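Local coordinates for cytochrome C-type biogenesis protein ccmF (Thermus thermophilus, PDB 6ZMQ), which acts as a membrane-bound cytochrome c heme lyase that binds heme b and probably takes part in heme transport and attachment during cytochrome c maturation, at residues A278-T283 with G364-G369; T218-T223 with T272-T277; S201-Y206 with A293-A298; M420-L425 with R437-L442. All coordinates share one frame; numbering follows the deposited sequence.

Contact 1: residues A278-T283 with G364-G369; sequences AFVQQT and GALLLG. With HEM (protoporphyrin IX containing Fe), chain B.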
# COMPACT_ATOMS: atom_id res chain seq x y z
N ALA A 278 -13.17 13.70 0.93
CA ALA A 278 -13.00 14.25 2.27
C ALA A 278 -12.52 15.67 2.11
O ALA A 278 -13.07 16.50 2.73
CB ALA A 278 -12.01 13.46 3.06
N PHE A 279 -11.61 15.91 1.20
CA PHE A 279 -11.18 17.29 0.98
C PHE A 279 -12.36 18.17 0.56
O PHE A 279 -12.47 19.26 1.05
CB PHE A 279 -10.17 17.29 -0.15
CG PHE A 279 -9.92 18.67 -0.64
CD1 PHE A 279 -9.24 19.58 0.13
CD2 PHE A 279 -10.45 19.10 -1.83
CE1 PHE A 279 -9.04 20.87 -0.30
CE2 PHE A 279 -10.25 20.39 -2.26
CZ PHE A 279 -9.54 21.27 -1.50
N VAL A 280 -13.25 17.69 -0.31
CA VAL A 280 -14.36 18.56 -0.76
C VAL A 280 -15.22 18.96 0.43
O VAL A 280 -15.46 20.13 0.58
CB VAL A 280 -15.24 17.89 -1.81
CG1 VAL A 280 -16.53 18.64 -2.00
CG2 VAL A 280 -14.50 17.80 -3.11
N GLN A 281 -15.64 18.02 1.24
CA GLN A 281 -16.53 18.43 2.32
C GLN A 281 -15.75 19.19 3.39
O GLN A 281 -16.28 20.14 3.97
CB GLN A 281 -17.34 17.26 2.90
CG GLN A 281 -16.80 16.60 4.08
CD GLN A 281 -17.66 15.45 4.56
OE1 GLN A 281 -17.91 14.50 3.83
NE2 GLN A 281 -18.09 15.50 5.82
N GLN A 282 -14.43 18.87 3.52
CA GLN A 282 -13.48 19.63 4.35
C GLN A 282 -13.46 21.09 3.95
O GLN A 282 -13.34 21.98 4.80
CB GLN A 282 -12.05 19.07 4.25
CG GLN A 282 -11.67 17.83 5.06
CD GLN A 282 -10.29 17.32 4.69
OE1 GLN A 282 -9.38 18.10 4.39
NE2 GLN A 282 -10.13 16.00 4.65
N THR A 283 -13.61 21.35 2.66
CA THR A 283 -13.67 22.71 2.20
C THR A 283 -15.07 23.17 1.79
O THR A 283 -15.24 24.36 1.50
CB THR A 283 -12.67 22.91 1.05
OG1 THR A 283 -12.72 21.79 0.16
CG2 THR A 283 -11.26 23.03 1.62
N GLY A 364 -17.56 18.97 -9.27
CA GLY A 364 -17.99 18.00 -10.27
C GLY A 364 -16.83 17.23 -10.87
O GLY A 364 -16.94 16.03 -11.14
N ALA A 365 -15.70 17.91 -11.07
CA ALA A 365 -14.50 17.25 -11.56
C ALA A 365 -13.92 16.29 -10.53
O ALA A 365 -13.53 15.17 -10.88
CB ALA A 365 -13.46 18.30 -11.97
N LEU A 366 -13.90 16.69 -9.24
CA LEU A 366 -13.37 15.80 -8.20
C LEU A 366 -14.30 14.62 -7.97
O LEU A 366 -13.83 13.50 -7.72
CB LEU A 366 -13.15 16.52 -6.87
CG LEU A 366 -12.13 17.62 -6.52
CD1 LEU A 366 -11.68 17.51 -5.05
CD2 LEU A 366 -10.94 17.73 -7.43
N LEU A 367 -15.61 14.83 -8.08
CA LEU A 367 -16.58 13.76 -7.86
C LEU A 367 -16.58 12.79 -9.03
O LEU A 367 -16.71 11.58 -8.82
CB LEU A 367 -17.96 14.38 -7.63
CG LEU A 367 -19.20 13.66 -7.09
CD1 LEU A 367 -19.96 12.84 -8.12
CD2 LEU A 367 -18.77 12.77 -5.93
N LEU A 368 -16.40 13.29 -10.26
CA LEU A 368 -16.27 12.39 -11.40
C LEU A 368 -14.94 11.65 -11.37
O LEU A 368 -14.88 10.48 -11.78
CB LEU A 368 -16.42 13.17 -12.72
CG LEU A 368 -16.49 12.34 -14.01
CD1 LEU A 368 -17.50 11.21 -13.85
CD2 LEU A 368 -16.79 13.18 -15.24
N GLY A 369 -13.88 12.27 -10.85
CA GLY A 369 -12.62 11.57 -10.68
C GLY A 369 -12.69 10.47 -9.63
O GLY A 369 -12.14 9.38 -9.81
CHA HEM B . -5.09 17.07 -3.35
CHB HEM B . -7.65 17.12 -7.52
CHC HEM B . -6.04 12.59 -8.55
CHD HEM B . -3.16 12.83 -4.62
C1A HEM B . -5.91 17.43 -4.41
C2A HEM B . -6.63 18.65 -4.45
C3A HEM B . -7.35 18.67 -5.61
C4A HEM B . -7.10 17.47 -6.30
CMA HEM B . -8.26 19.77 -6.08
CAA HEM B . -6.61 19.76 -3.40
CBA HEM B . -5.35 20.63 -3.52
CGA HEM B . -5.31 21.37 -4.84
O1A HEM B . -4.38 21.16 -5.64
O2A HEM B . -6.22 22.18 -5.12
C1B HEM B . -7.43 15.86 -8.13
C2B HEM B . -8.14 15.41 -9.26
C3B HEM B . -7.71 14.15 -9.56
C4B HEM B . -6.71 13.81 -8.55
CMB HEM B . -9.18 16.17 -10.02
CAB HEM B . -8.15 13.27 -10.64
CBB HEM B . -9.18 12.27 -10.24
C1C HEM B . -5.07 12.31 -7.62
C2C HEM B . -4.16 11.25 -7.70
C3C HEM B . -3.37 11.34 -6.58
C4C HEM B . -3.77 12.46 -5.82
CMC HEM B . -4.06 10.18 -8.76
CAC HEM B . -2.29 10.42 -6.25
CBC HEM B . -0.89 10.78 -6.57
C1D HEM B . -3.47 13.99 -3.88
C2D HEM B . -2.92 14.32 -2.56
C3D HEM B . -3.45 15.50 -2.19
C4D HEM B . -4.33 15.90 -3.31
CMD HEM B . -1.95 13.49 -1.77
CAD HEM B . -3.19 16.27 -0.90
CBD HEM B . -4.40 16.11 0.02
CGD HEM B . -4.23 16.71 1.40
O1D HEM B . -4.78 17.79 1.71
O2D HEM B . -3.54 16.11 2.24
NA HEM B . -6.24 16.72 -5.55
NB HEM B . -6.60 14.87 -7.73
NC HEM B . -4.79 13.05 -6.50
ND HEM B . -4.28 14.96 -4.26
FE HEM B . -5.35 14.98 -6.06
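Leu-366 sets CG beside its backbone N and opposite its carbonyl carbon (chi1 -68°), while Phe-279 on the facing helix swings its ring anti to the backbone N (chi1 167°); together these settings bring a methyl and a ring rim to the same spot beside the heme. The methyl is CD1 of Leu-366, which comes in at the edge of the phenyl ring, near its plane, 3.8 Å from CD2 of Phe-279. The two side chains stand roughly perpendicular. CD1 also meets Val-280, whose CG2 lies 3.4 Å away, and here the side chains run antiparallel alongside one another. CD2, the second branch of Leu-366, turns to the porphyrin and sits 3.3 Å from the methine carbon CHB. The Phe-279 ring has a neighbour over each face, both offset toward the rim: the propionate carbon CAA, 3.8 Å from CZ, and on the opposite face Thr-283 OG1. That hydroxyl donates to Phe-279 O at 2.7 Å, on the other side of the carbonyl plane from Thr-283 N. With an alanine at Leu-366 both methyl branches go, and the Phe-279 rim, Val-280 CG2 and heme CHB would probably be left with a gap between them. The chemistry across the contact is wholly apolar, so it walls the heme edge by fit, while Arg-224 and Ser-506 supply polar bonds to the cofactor.

Contact 2: residues T218-T223 with T272-T277; sequences TWVEET and TAFLHT. With HEM (protoporphyrin IX containing Fe), chain B.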
# COMPACT_ATOMS: atom_id res chain seq x y z
N THR A 218 -18.95 17.19 10.43
CA THR A 218 -17.83 17.52 11.30
C THR A 218 -16.80 16.41 11.42
O THR A 218 -15.66 16.68 11.80
CB THR A 218 -18.34 17.88 12.70
OG1 THR A 218 -17.23 18.30 13.52
CG2 THR A 218 -19.04 16.69 13.36
N TRP A 219 -17.17 15.17 11.08
CA TRP A 219 -16.34 14.00 11.34
C TRP A 219 -15.07 13.93 10.49
O TRP A 219 -14.09 13.33 10.95
CB TRP A 219 -17.15 12.72 11.10
CG TRP A 219 -17.44 12.49 9.65
CD1 TRP A 219 -18.40 13.11 8.90
CD2 TRP A 219 -16.77 11.58 8.76
NE1 TRP A 219 -18.36 12.64 7.61
CE2 TRP A 219 -17.37 11.71 7.50
CE3 TRP A 219 -15.71 10.67 8.92
CZ2 TRP A 219 -16.96 10.95 6.40
CZ3 TRP A 219 -15.30 9.93 7.82
CH2 TRP A 219 -15.93 10.07 6.58
N VAL A 220 -15.03 14.51 9.29
CA VAL A 220 -13.92 14.21 8.39
C VAL A 220 -12.82 15.26 8.52
O VAL A 220 -11.65 14.96 8.20
CB VAL A 220 -14.37 14.05 6.92
CG1 VAL A 220 -14.62 15.36 6.25
CG2 VAL A 220 -13.34 13.25 6.13
N GLU A 221 -13.13 16.44 9.04
CA GLU A 221 -12.14 17.49 9.18
C GLU A 221 -11.40 17.40 10.51
O GLU A 221 -10.30 17.96 10.62
CB GLU A 221 -12.82 18.85 9.00
CG GLU A 221 -14.29 18.84 9.40
CD GLU A 221 -14.96 20.18 9.24
OE1 GLU A 221 -15.95 20.43 9.95
OE2 GLU A 221 -14.52 20.96 8.37
N GLU A 222 -11.96 16.69 11.48
CA GLU A 222 -11.23 16.29 12.67
C GLU A 222 -10.37 15.05 12.45
O GLU A 222 -9.48 14.78 13.26
CB GLU A 222 -12.19 16.02 13.83
CG GLU A 222 -13.25 17.08 14.06
CD GLU A 222 -14.47 16.53 14.80
OE1 GLU A 222 -15.00 15.48 14.37
OE2 GLU A 222 -14.87 17.12 15.82
N THR A 223 -10.60 14.27 11.38
CA THR A 223 -9.90 13.00 11.22
C THR A 223 -8.93 13.02 10.04
O THR A 223 -8.28 12.00 9.76
CB THR A 223 -10.89 11.84 11.07
OG1 THR A 223 -10.20 10.61 11.31
CG2 THR A 223 -11.49 11.77 9.68
N THR A 272 -8.05 6.79 -2.30
CA THR A 272 -7.71 7.99 -3.07
C THR A 272 -9.01 8.72 -3.36
O THR A 272 -9.07 9.92 -3.17
CB THR A 272 -7.19 7.63 -4.44
OG1 THR A 272 -6.08 6.87 -4.03
CG2 THR A 272 -6.66 8.84 -5.18
N ALA A 273 -10.03 8.01 -3.76
CA ALA A 273 -11.30 8.68 -4.04
C ALA A 273 -11.80 9.31 -2.75
O ALA A 273 -12.24 10.44 -2.73
CB ALA A 273 -12.26 7.64 -4.53
N PHE A 274 -11.64 8.57 -1.68
CA PHE A 274 -12.09 9.06 -0.37
C PHE A 274 -11.30 10.30 0.02
O PHE A 274 -11.89 11.21 0.45
CB PHE A 274 -11.92 7.96 0.66
CG PHE A 274 -12.04 8.42 2.07
CD1 PHE A 274 -13.15 9.09 2.47
CD2 PHE A 274 -11.03 8.20 2.96
CE1 PHE A 274 -13.24 9.51 3.78
CE2 PHE A 274 -11.12 8.62 4.26
CZ PHE A 274 -12.23 9.28 4.67
N LEU A 275 -10.01 10.34 -0.25
CA LEU A 275 -9.19 11.51 0.11
C LEU A 275 -9.75 12.77 -0.56
O LEU A 275 -9.90 13.78 0.09
CB LEU A 275 -7.79 11.16 -0.37
CG LEU A 275 -6.67 11.93 0.26
CD1 LEU A 275 -5.35 11.33 -0.10
CD2 LEU A 275 -6.70 13.34 -0.23
N HIS A 276 -10.02 12.67 -1.85
CA HIS A 276 -10.60 13.79 -2.61
C HIS A 276 -11.99 14.14 -2.09
O HIS A 276 -12.25 15.30 -2.01
CB HIS A 276 -10.53 13.48 -4.11
CG HIS A 276 -9.16 13.57 -4.70
ND1 HIS A 276 -8.10 12.95 -4.15
CD2 HIS A 276 -8.70 14.18 -5.78
CE1 HIS A 276 -7.05 13.20 -4.87
NE2 HIS A 276 -7.37 13.96 -5.85
N THR A 277 -12.88 13.20 -1.78
CA THR A 277 -14.21 13.57 -1.29
C THR A 277 -14.09 14.19 0.10
O THR A 277 -14.86 15.06 0.41
CB THR A 277 -15.22 12.50 -1.70
OG1 THR A 277 -15.00 11.36 -0.89
CG2 THR A 277 -14.99 12.06 -3.11
CHA HEM B . -5.09 17.07 -3.35
CHB HEM B . -7.65 17.12 -7.52
CHC HEM B . -6.04 12.59 -8.55
CHD HEM B . -3.16 12.83 -4.62
C1A HEM B . -5.91 17.43 -4.41
C2A HEM B . -6.63 18.65 -4.45
C3A HEM B . -7.35 18.67 -5.61
C4A HEM B . -7.10 17.47 -6.30
CMA HEM B . -8.26 19.77 -6.08
CAA HEM B . -6.61 19.76 -3.40
CBA HEM B . -5.35 20.63 -3.52
CGA HEM B . -5.31 21.37 -4.84
O1A HEM B . -4.38 21.16 -5.64
O2A HEM B . -6.22 22.18 -5.12
C1B HEM B . -7.43 15.86 -8.13
C2B HEM B . -8.14 15.41 -9.26
C3B HEM B . -7.71 14.15 -9.56
C4B HEM B . -6.71 13.81 -8.55
CMB HEM B . -9.18 16.17 -10.02
CAB HEM B . -8.15 13.27 -10.64
CBB HEM B . -9.18 12.27 -10.24
C1C HEM B . -5.07 12.31 -7.62
C2C HEM B . -4.16 11.25 -7.70
C3C HEM B . -3.37 11.34 -6.58
C4C HEM B . -3.77 12.46 -5.82
CMC HEM B . -4.06 10.18 -8.76
CAC HEM B . -2.29 10.42 -6.25
CBC HEM B . -0.89 10.78 -6.57
C1D HEM B . -3.47 13.99 -3.88
C2D HEM B . -2.92 14.32 -2.56
C3D HEM B . -3.45 15.50 -2.19
C4D HEM B . -4.33 15.90 -3.31
CMD HEM B . -1.95 13.49 -1.77
CAD HEM B . -3.19 16.27 -0.90
CBD HEM B . -4.40 16.11 0.02
CGD HEM B . -4.23 16.71 1.40
O1D HEM B . -4.78 17.79 1.71
O2D HEM B . -3.54 16.11 2.24
NA HEM B . -6.24 16.72 -5.55
NB HEM B . -6.60 14.87 -7.73
NC HEM B . -4.79 13.05 -6.50
ND HEM B . -4.28 14.96 -4.26
FE HEM B . -5.35 14.98 -6.06
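Trp-219 and Phe-274 meet where a loop between two helices, 185-213 and 224-247, packs against helix 266-284, the helix that carries an axial ligand of a bis-histidine heme b. The two side chains come from opposite directions, and CH2 of Trp-219 lies 3.9 Å from CE1 of Phe-274, at the edge of the phenyl ring and near its plane. Val-220 adds a looser touch, its CG2 4.4 Å from CZ of Phe-274. With CG between its backbone N and carbonyl carbon (chi1 71°), Trp-219 carries its six-membered ring end to Phe-274 and one face over Val-220 CB. Further out, Phe-292 stacks on Trp-219, Ala-207 and Ala-210 of helix 185-213 touch the indole, and Asn-291 and Phe-294 of helix 288-307 pack on Phe-274. Another side of helix 266-284 belongs to the cofactor: CD2 of Leu-275 rests 3.6 Å from the propionate carbon CBD. His-276 points at the iron, which it shares with His-510 as the other axial ligand. A weak hydrogen bond from His-276 ND1 to Thr-272 O, 3.3 Å and bent to 125°, lies one turn back on the same helix, while the other imidazole nitrogen, His-276 NE2, binds the heme iron at 2.3 Å.

Contact 3: residues S201-Y206 with A293-A298; sequences SVPYAY and AFVTLA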
# COMPACT_ATOMS: atom_id res chain seq x y z
N SER A 201 -8.50 2.97 9.88
CA SER A 201 -9.40 2.56 10.95
C SER A 201 -10.11 3.76 11.56
O SER A 201 -11.34 3.75 11.72
CB SER A 201 -8.63 1.80 12.02
OG SER A 201 -8.00 2.67 12.93
N VAL A 202 -9.36 4.81 11.90
CA VAL A 202 -9.90 5.84 12.80
C VAL A 202 -10.88 6.81 12.14
O VAL A 202 -11.87 7.17 12.79
CB VAL A 202 -8.78 6.47 13.63
CG1 VAL A 202 -7.60 6.85 12.79
CG2 VAL A 202 -9.21 7.70 14.46
N PRO A 203 -10.72 7.22 10.86
CA PRO A 203 -11.86 7.86 10.16
C PRO A 203 -13.12 7.01 10.06
O PRO A 203 -14.21 7.56 10.31
CB PRO A 203 -11.29 8.15 8.76
CG PRO A 203 -9.92 7.50 8.76
CD PRO A 203 -9.51 7.65 10.17
N TYR A 204 -12.98 5.71 9.73
CA TYR A 204 -14.12 4.79 9.61
C TYR A 204 -14.92 4.74 10.90
O TYR A 204 -16.16 4.83 10.86
CB TYR A 204 -13.64 3.37 9.26
CG TYR A 204 -14.71 2.29 9.45
CD1 TYR A 204 -15.69 2.09 8.49
CD2 TYR A 204 -14.71 1.44 10.58
CE1 TYR A 204 -16.66 1.11 8.64
CE2 TYR A 204 -15.69 0.46 10.74
CZ TYR A 204 -16.66 0.31 9.76
OH TYR A 204 -17.62 -0.66 9.88
N ALA A 205 -14.21 4.66 12.03
CA ALA A 205 -14.79 4.72 13.36
C ALA A 205 -15.62 5.98 13.54
O ALA A 205 -16.82 5.88 13.84
CB ALA A 205 -13.66 4.68 14.39
N TYR A 206 -15.02 7.13 13.19
CA TYR A 206 -15.70 8.42 13.25
C TYR A 206 -16.93 8.44 12.36
O TYR A 206 -18.01 8.88 12.80
CB TYR A 206 -14.73 9.54 12.85
CG TYR A 206 -13.96 10.19 13.99
CD1 TYR A 206 -12.81 9.60 14.51
CD2 TYR A 206 -14.34 11.42 14.51
CE1 TYR A 206 -12.08 10.19 15.52
CE2 TYR A 206 -13.62 12.02 15.52
CZ TYR A 206 -12.49 11.41 16.02
OH TYR A 206 -11.78 12.01 17.03
N ALA A 293 -19.63 6.40 2.30
CA ALA A 293 -19.48 5.23 1.42
C ALA A 293 -18.02 4.89 1.16
O ALA A 293 -17.61 3.73 1.29
CB ALA A 293 -20.21 5.48 0.10
N PHE A 294 -17.20 5.91 0.86
CA PHE A 294 -15.82 5.66 0.47
C PHE A 294 -14.96 5.26 1.66
O PHE A 294 -14.07 4.42 1.51
CB PHE A 294 -15.23 6.88 -0.23
CG PHE A 294 -15.64 7.01 -1.67
CD1 PHE A 294 -15.92 5.88 -2.42
CD2 PHE A 294 -15.72 8.26 -2.27
CE1 PHE A 294 -16.31 5.99 -3.75
CE2 PHE A 294 -16.11 8.38 -3.61
CZ PHE A 294 -16.40 7.24 -4.34
N VAL A 295 -15.21 5.81 2.86
CA VAL A 295 -14.38 5.41 4.00
C VAL A 295 -14.76 4.01 4.47
O VAL A 295 -13.88 3.23 4.87
CB VAL A 295 -14.44 6.45 5.14
CG1 VAL A 295 -15.79 6.57 5.76
CG2 VAL A 295 -13.35 6.17 6.21
N THR A 296 -16.05 3.62 4.33
CA THR A 296 -16.42 2.24 4.68
C THR A 296 -15.82 1.24 3.70
O THR A 296 -15.19 0.25 4.11
CB THR A 296 -17.95 2.10 4.74
OG1 THR A 296 -18.49 3.06 5.66
CG2 THR A 296 -18.34 0.70 5.16
N LEU A 297 -15.93 1.53 2.40
CA LEU A 297 -15.44 0.63 1.36
C LEU A 297 -13.92 0.56 1.36
O LEU A 297 -13.35 -0.53 1.26
CB LEU A 297 -15.96 1.09 -0.01
CG LEU A 297 -17.44 0.78 -0.27
CD1 LEU A 297 -17.94 1.50 -1.52
CD2 LEU A 297 -17.71 -0.70 -0.35
N ALA A 298 -13.25 1.71 1.48
CA ALA A 298 -11.79 1.78 1.57
C ALA A 298 -11.25 1.07 2.79
O ALA A 298 -10.23 0.38 2.71
CB ALA A 298 -11.35 3.25 1.57
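Val-295 and Tyr-204 form the tight centre of this helix crossing, in which the axes of segments 201-206 and 293-298 approach to 9.1 Å, their N-to-C directions 133° apart. CG2 of Val-295, anti to the backbone N of its own residue, reaches right onto the opposing backbone and lies 3.6 Å from Tyr-204 N. Pro-203, one residue before Tyr-204, packs its CB on Val-295 CG2 at 3.8 Å. The proline has no N-H to bond to the turn before it, and helix 201-206 is kinked there, at the place where Val-295 fits. Thr-296 makes a lighter, side-on contact at the edge of the phenol ring. Its CA lies 3.9 Å from CD1 of Tyr-204, and its CG2 is at the same distance from CE1, as the two side chains pass at a slant. The loose side lies where Ser-201, Val-202 and Ala-205 turn away from the interface, as does the partly exposed Leu-297. Both polar ends look outside the pair: Thr-296 OG1 bonds to Phe-292 O on its own helix, and Tyr-204 OH bonds to Ala-336 O. Phe-299 stacks on the tyrosine ring. Putting an alanine at Tyr-204 removes the ring and hydroxyl together, and would probably leave Ala-336 O without this donor and Thr-296 and Phe-299 facing a gap. Apolar packing of a valine methyl on backbone and proline, and of Thr-296 at the ring edge, joins the two helices directly, while the hydroxyl of Tyr-204 fastens the ring to a third helix, 325-345.

Contact 4: residues M420-L425 with R437-L442; sequences MGVGPL and RNLLVL. With HEM (protoporphyrin IX containing Fe), chain B.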
# COMPACT_ATOMS: atom_id res chain seq x y z
N MET A 420 -7.37 15.30 -13.34
CA MET A 420 -6.41 15.86 -12.39
C MET A 420 -5.85 17.20 -12.86
O MET A 420 -5.64 18.12 -12.06
CB MET A 420 -5.32 14.83 -12.15
CG MET A 420 -4.09 15.29 -11.46
SD MET A 420 -2.83 14.01 -11.45
CE MET A 420 -3.78 12.50 -11.65
N GLY A 421 -5.57 17.30 -14.15
CA GLY A 421 -5.19 18.58 -14.71
C GLY A 421 -6.33 19.57 -14.77
O GLY A 421 -6.16 20.74 -14.42
N VAL A 422 -7.50 19.14 -15.24
CA VAL A 422 -8.55 20.13 -15.53
C VAL A 422 -9.28 20.60 -14.25
O VAL A 422 -9.83 21.71 -14.22
CB VAL A 422 -9.52 19.59 -16.61
CG1 VAL A 422 -10.50 18.57 -16.06
CG2 VAL A 422 -10.26 20.74 -17.33
N GLY A 423 -9.26 19.80 -13.18
CA GLY A 423 -10.11 20.03 -12.02
C GLY A 423 -9.80 21.22 -11.13
O GLY A 423 -10.67 22.07 -10.91
N PRO A 424 -8.57 21.30 -10.59
CA PRO A 424 -8.20 22.46 -9.76
C PRO A 424 -8.12 23.82 -10.48
O PRO A 424 -8.00 24.85 -9.81
CB PRO A 424 -6.81 22.06 -9.22
CG PRO A 424 -6.44 20.79 -10.03
CD PRO A 424 -7.75 20.15 -10.21
N LEU A 425 -8.21 23.84 -11.81
CA LEU A 425 -8.28 25.08 -12.57
C LEU A 425 -9.71 25.54 -12.79
O LEU A 425 -9.94 26.50 -13.54
CB LEU A 425 -7.59 24.91 -13.92
CG LEU A 425 -6.07 25.08 -13.99
CD1 LEU A 425 -5.63 25.16 -15.44
CD2 LEU A 425 -5.66 26.35 -13.26
N ARG A 437 -12.76 29.89 -20.03
CA ARG A 437 -12.30 28.74 -20.79
C ARG A 437 -10.81 28.87 -21.11
O ARG A 437 -10.44 29.28 -22.21
CB ARG A 437 -13.13 28.56 -22.08
CG ARG A 437 -14.50 27.93 -21.84
CD ARG A 437 -15.11 27.29 -23.11
NE ARG A 437 -15.23 28.12 -24.31
CZ ARG A 437 -15.94 29.25 -24.45
NH1 ARG A 437 -16.70 29.74 -23.48
NH2 ARG A 437 -15.92 29.88 -25.62
N ASN A 438 -9.96 28.53 -20.14
CA ASN A 438 -8.51 28.46 -20.32
C ASN A 438 -8.09 27.14 -20.98
O ASN A 438 -6.93 26.99 -21.40
CB ASN A 438 -7.82 28.63 -18.96
CG ASN A 438 -6.39 29.13 -19.05
OD1 ASN A 438 -5.94 29.57 -20.11
ND2 ASN A 438 -5.67 29.09 -17.93
N LEU A 439 -9.06 26.25 -21.21
CA LEU A 439 -8.86 24.86 -21.60
C LEU A 439 -8.21 24.70 -22.97
O LEU A 439 -7.81 23.58 -23.31
CB LEU A 439 -10.20 24.10 -21.58
CG LEU A 439 -11.01 23.75 -20.32
CD1 LEU A 439 -11.71 24.93 -19.63
CD2 LEU A 439 -12.04 22.69 -20.68
N LEU A 440 -8.14 25.77 -23.76
CA LEU A 440 -7.38 25.77 -25.01
C LEU A 440 -5.90 25.46 -24.79
O LEU A 440 -5.36 24.57 -25.46
CB LEU A 440 -7.53 27.11 -25.74
CG LEU A 440 -8.81 27.26 -26.55
CD1 LEU A 440 -9.29 28.69 -26.51
CD2 LEU A 440 -8.57 26.78 -27.98
N VAL A 441 -5.22 26.21 -23.89
CA VAL A 441 -3.75 26.13 -23.83
C VAL A 441 -3.32 24.76 -23.30
O VAL A 441 -2.38 24.14 -23.83
CB VAL A 441 -3.15 27.31 -23.02
CG1 VAL A 441 -3.69 27.42 -21.61
CG2 VAL A 441 -1.62 27.25 -23.02
N LEU A 442 -4.11 24.21 -22.37
CA LEU A 442 -3.98 22.83 -21.93
C LEU A 442 -4.15 21.86 -23.08
O LEU A 442 -3.27 21.02 -23.32
CB LEU A 442 -5.02 22.55 -20.85
CG LEU A 442 -4.70 23.16 -19.49
CD1 LEU A 442 -5.88 23.01 -18.54
CD2 LEU A 442 -3.46 22.49 -18.98
CHA HEM B . -5.09 17.07 -3.35
CHB HEM B . -7.65 17.12 -7.52
CHC HEM B . -6.04 12.59 -8.55
CHD HEM B . -3.16 12.83 -4.62
C1A HEM B . -5.91 17.43 -4.41
C2A HEM B . -6.63 18.65 -4.45
C3A HEM B . -7.35 18.67 -5.61
C4A HEM B . -7.10 17.47 -6.30
CMA HEM B . -8.26 19.77 -6.08
CAA HEM B . -6.61 19.76 -3.40
CBA HEM B . -5.35 20.63 -3.52
CGA HEM B . -5.31 21.37 -4.84
O1A HEM B . -4.38 21.16 -5.64
O2A HEM B . -6.22 22.18 -5.12
C1B HEM B . -7.43 15.86 -8.13
C2B HEM B . -8.14 15.41 -9.26
C3B HEM B . -7.71 14.15 -9.56
C4B HEM B . -6.71 13.81 -8.55
CMB HEM B . -9.18 16.17 -10.02
CAB HEM B . -8.15 13.27 -10.64
CBB HEM B . -9.18 12.27 -10.24
C1C HEM B . -5.07 12.31 -7.62
C2C HEM B . -4.16 11.25 -7.70
C3C HEM B . -3.37 11.34 -6.58
C4C HEM B . -3.77 12.46 -5.82
CMC HEM B . -4.06 10.18 -8.76
CAC HEM B . -2.29 10.42 -6.25
CBC HEM B . -0.89 10.78 -6.57
C1D HEM B . -3.47 13.99 -3.88
C2D HEM B . -2.92 14.32 -2.56
C3D HEM B . -3.45 15.50 -2.19
C4D HEM B . -4.33 15.90 -3.31
CMD HEM B . -1.95 13.49 -1.77
CAD HEM B . -3.19 16.27 -0.90
CBD HEM B . -4.40 16.11 0.02
CGD HEM B . -4.23 16.71 1.40
O1D HEM B . -4.78 17.79 1.71
O2D HEM B . -3.54 16.11 2.24
NA HEM B . -6.24 16.72 -5.55
NB HEM B . -6.60 14.87 -7.73
NC HEM B . -4.79 13.05 -6.50
ND HEM B . -4.28 14.96 -4.26
FE HEM B . -5.35 14.98 -6.06
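Val-441 N donates to Asn-438 O at 3.1 Å, closing the turn from which Leu-439 and Leu-442 reach across to Val-422 and Leu-425. The closer of the two meetings is between the leucines: Leu-425 and Leu-442 point at each other tip to tip, CD1 to CD1, 3.8 Å apart. Both have CG beside the backbone N and anti to the carbonyl carbon, and with chi1 -83° in Leu-425 and -75° in Leu-442 each branch end extends toward its partner. Leu-439, a residue on the surface, meets Val-422 more lightly, CD2 to CG2 at 4.3 Å. The arrangement is the turn end of a helical hairpin: helix 402-422 and helix 439-454 are successive helices, both predicted to span the membrane, and the connection between them contains no helix. Tyr-471 of helix 460-484 packs against both Val-422 and Leu-442. Pro-424 O takes a hydrogen bond from Arg-362 NH2. On the heme side of the first arm Met-420 lies along the porphyrin, with CB 3.6 Å from the vinyl carbon CAB. Its chain bends at chi3, and the terminal CE comes 3.7 Å from the heme methyl CMC; His-510 and Val-513 of helix 501-525 also touch this methionine.

Overall arrangement
Contact 1 lies on the same side of the chain's centre as each of the others. Contacts 2 and 3 have centres about 9 Å apart and touch through Phe-274 and Val-295; contact 2 is nested inside the loop that contact 3 closes. Contact 1 shares helix 266-284 with contact 2, again about 9 Å between centres, and follows it along the chain, whereas its segments alternate with those of contact 3. Contact 4 comes last, about 16 Å from contact 1 and 31 Å from contact 3, centre to centre. Contacts 1, 2 and 4 all touch the heme, so helices from both the cytochrome c assembly region and the CcmF C-terminal region enclose one cofactor.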